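Local coordinates for Lmo0651 protein (Listeria monocytogenes serovar 1/2a, PDB 6EP3), which controls expression of the Agr system and mediates virulence, probably as a DNA-binding transcription factor of the GntR family, at residues A93-A98 / L138-F143. Numbering follows the deposited sequence.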
ATOM      1  N   ALA B  93      -0.609 -15.334  -3.351  1.00 54.27           N
ATOM      2  CA  ALA B  93      -1.732 -15.441  -2.425  1.00 55.18           C
ATOM      3  C   ALA B  93      -3.063 -15.271  -3.147  1.00 54.64           C
ATOM      4  O   ALA B  93      -4.052 -15.916  -2.787  1.00 60.92           O
ATOM      5  CB  ALA B  93      -1.593 -14.419  -1.299  1.00 42.76           C
ATOM      6  N   ALA B  94      -3.111 -14.412  -4.166  1.00 51.55           N
ATOM      7  CA  ALA B  94      -4.337 -14.267  -4.944  1.00 53.77           C
ATOM      8  C   ALA B  94      -4.721 -15.586  -5.593  1.00 54.60           C
ATOM      9  O   ALA B  94      -5.876 -16.027  -5.503  1.00 43.40           O
ATOM     10  CB  ALA B  94      -4.162 -13.181  -6.008  1.00 45.95           C
ATOM     11  N   ILE B  95      -3.758 -16.234  -6.251  1.00 50.36           N
ATOM     12  CA  ILE B  95      -4.058 -17.496  -6.922  1.00 51.39           C
ATOM     13  C   ILE B  95      -4.446 -18.561  -5.902  1.00 52.00           C
ATOM     14  O   ILE B  95      -5.391 -19.333  -6.115  1.00 53.88           O
ATOM     15  CB  ILE B  95      -2.872 -17.933  -7.801  1.00 55.32           C
ATOM     16  CG1 ILE B  95      -2.596 -16.874  -8.867  1.00 45.26           C
ATOM     17  CG2 ILE B  95      -3.169 -19.244  -8.494  1.00 50.28           C
ATOM     18  CD1 ILE B  95      -3.844 -16.427  -9.597  1.00 47.92           C
ATOM     19  N   ALA B  96      -3.749 -18.601  -4.765  1.00 56.21           N
ATOM     20  CA  ALA B  96      -4.064 -19.586  -3.736  1.00 58.34           C
ATOM     21  C   ALA B  96      -5.476 -19.385  -3.194  1.00 52.71           C
ATOM     22  O   ALA B  96      -6.231 -20.348  -3.023  1.00 55.71           O
ATOM     23  CB  ALA B  96      -3.034 -19.511  -2.607  1.00 51.50           C
ATOM     24  N   LYS B  97      -5.845 -18.136  -2.906  1.00 46.84           N
ATOM     25  CA  LYS B  97      -7.179 -17.863  -2.385  1.00 51.95           C
ATOM     26  C   LYS B  97      -8.251 -18.213  -3.404  1.00 60.15           C
ATOM     27  O   LYS B  97      -9.256 -18.850  -3.064  1.00 61.31           O
ATOM     28  CB  LYS B  97      -7.289 -16.396  -1.968  1.00 49.81           C
ATOM     29  CG  LYS B  97      -8.606 -16.041  -1.290  1.00 50.76           C
ATOM     30  CD  LYS B  97      -8.726 -14.541  -1.062  1.00 60.35           C
ATOM     31  CE  LYS B  97     -10.068 -14.175  -0.441  1.00 58.54           C
ATOM     32  NZ  LYS B  97     -10.268 -12.700  -0.408  1.00 57.16           N
ATOM     33  N   ALA B  98      -8.054 -17.812  -4.663  1.00 61.12           N
ATOM     34  CA  ALA B  98      -9.048 -18.114  -5.687  1.00 61.21           C
ATOM     35  C   ALA B  98      -9.230 -19.617  -5.845  1.00 58.19           C
ATOM     36  O   ALA B  98     -10.362 -20.107  -5.926  1.00 49.81           O
ATOM     37  CB  ALA B  98      -8.646 -17.479  -7.018  1.00 54.86           C
ATOM     38  N   LEU B 138      -1.853  -7.258 -12.536  1.00 46.28           N
ATOM     39  CA  LEU B 138      -2.956  -6.724 -11.741  1.00 53.43           C
ATOM     40  C   LEU B 138      -4.199  -7.589 -11.870  1.00 54.43           C
ATOM     41  O   LEU B 138      -4.958  -7.738 -10.912  1.00 47.97           O
ATOM     42  CB  LEU B 138      -3.281  -5.293 -12.171  1.00 46.10           C
ATOM     43  CG  LEU B 138      -2.327  -4.171 -11.760  1.00 49.35           C
ATOM     44  CD1 LEU B 138      -2.781  -2.850 -12.364  1.00 47.55           C
ATOM     45  CD2 LEU B 138      -2.225  -4.069 -10.252  1.00 42.82           C
ATOM     46  N   CYS B 139      -4.435  -8.146 -13.055  1.00 47.31           N
ATOM     47  CA  CYS B 139      -5.558  -9.057 -13.247  1.00 44.62           C
ATOM     48  C   CYS B 139      -5.372 -10.323 -12.416  1.00 41.71           C
ATOM     49  O   CYS B 139      -6.306 -10.804 -11.746  1.00 47.94           O
ATOM     50  CB  CYS B 139      -5.693  -9.380 -14.739  1.00 42.19           C
ATOM     51  SG  CYS B 139      -7.172 -10.262 -15.166  1.00 56.90           S
ATOM     52  N   LEU B 140      -4.159 -10.880 -12.452  1.00 44.20           N
ATOM     53  CA  LEU B 140      -3.843 -12.005 -11.576  1.00 51.94           C
ATOM     54  C   LEU B 140      -4.158 -11.675 -10.120  1.00 60.54           C
ATOM     55  O   LEU B 140      -4.770 -12.478  -9.406  1.00 59.26           O
ATOM     56  CB  LEU B 140      -2.367 -12.377 -11.711  1.00 54.03           C
ATOM     57  CG  LEU B 140      -1.972 -13.159 -12.957  1.00 55.17           C
ATOM     58  CD1 LEU B 140      -0.496 -13.505 -12.890  1.00 47.81           C
ATOM     59  CD2 LEU B 140      -2.816 -14.413 -13.073  1.00 58.57           C
ATOM     60  N   ILE B 141      -3.771 -10.479  -9.677  1.00 61.09           N
ATOM     61  CA  ILE B 141      -3.980 -10.106  -8.278  1.00 53.66           C
ATOM     62  C   ILE B 141      -5.459  -9.874  -7.993  1.00 60.42           C
ATOM     63  O   ILE B 141      -5.963 -10.229  -6.920  1.00 59.74           O
ATOM     64  CB  ILE B 141      -3.134  -8.873  -7.923  1.00 47.76           C
ATOM     65  CG1 ILE B 141      -1.655  -9.216  -8.058  1.00 48.86           C
ATOM     66  CG2 ILE B 141      -3.450  -8.392  -6.511  1.00 40.89           C
ATOM     67  CD1 ILE B 141      -0.737  -8.121  -7.632  1.00 51.71           C
ATOM     68  N   SER B 142      -6.177  -9.282  -8.947  1.00 55.56           N
ATOM     69  CA  SER B 142      -7.605  -9.057  -8.790  1.00 53.35           C
ATOM     70  C   SER B 142      -8.361 -10.362  -8.669  1.00 51.25           C
ATOM     71  O   SER B 142      -9.484 -10.374  -8.155  1.00 56.58           O
ATOM     72  CB  SER B 142      -8.149  -8.266  -9.979  1.00 46.96           C
ATOM     73  OG  SER B 142      -8.487  -9.141 -11.044  1.00 45.38           O
ATOM     74  N   PHE B 143      -7.768 -11.462  -9.135  1.00 53.49           N
ATOM     75  CA  PHE B 143      -8.403 -12.755  -8.901  1.00 55.61           C
ATOM     76  C   PHE B 143      -8.668 -13.019  -7.418  1.00 67.85           C
ATOM     77  O   PHE B 143      -9.512 -13.860  -7.092  1.00 71.57           O
ATOM     78  CB  PHE B 143      -7.556 -13.883  -9.494  1.00 55.26           C
ATOM     79  CG  PHE B 143      -7.589 -13.937 -11.000  1.00 52.24           C
ATOM     80  CD1 PHE B 143      -8.504 -13.181 -11.715  1.00 52.67           C
ATOM     81  CD2 PHE B 143      -6.709 -14.750 -11.696  1.00 60.12           C
ATOM     82  CE1 PHE B 143      -8.541 -13.231 -13.100  1.00 62.72           C
ATOM     83  CE2 PHE B 143      -6.739 -14.806 -13.074  1.00 62.46           C
ATOM     84  CZ  PHE B 143      -7.658 -14.043 -13.779  1.00 69.63           C
TER
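Two alanines one helical turn apart, Ala94 and Ala98, let helix 77-101 lie close against the C-terminal end of helix 126-142. The segment axes approach to 8.6 Å and run in roughly the same direction, crossing at 38°. A methyl group is the right size here because both alanines aim at backbone: Ala94 CB sits 3.5 Å from Leu140 O and 3.6 Å from Ile141 O, while Ala98 CB meets Phe143 O at 3.7 Å, where the chain leaves the helix.

Beside this row, Ile95 sets out along the flank, its branch at CB restricting chi1; the short ethyl arm (chi1 -60°, chi2 -48°) turns its end back toward the other helix. Ile95 CD1 thus lies at the edge of the Phe143 ring, near its plane, 3.9 Å from Phe143 CD2. Ile95 CD1 also touches Leu140 CD2 at 4.1 Å. Phe143 starts toward helix 77-101, but its ring leads away, alongside Ile95 and pointing the same way. Cys139 O lies over one ring face, offset toward the rim. Ser142 OG donates to an in-plane lone pair of Cys139 O at 2.8 Å.

Within this helical FCD domain, Ile95 also packs on helix 195-219, Leu140 on helix 107-123 and Ile141 on helix 147-163. Lys97 hydrogen-bonds Ala144 O and forms a salt bridge with Glu85 of the second subunit, so helix 77-101 also faces that subunit, where Ala93 packs on its Ile89.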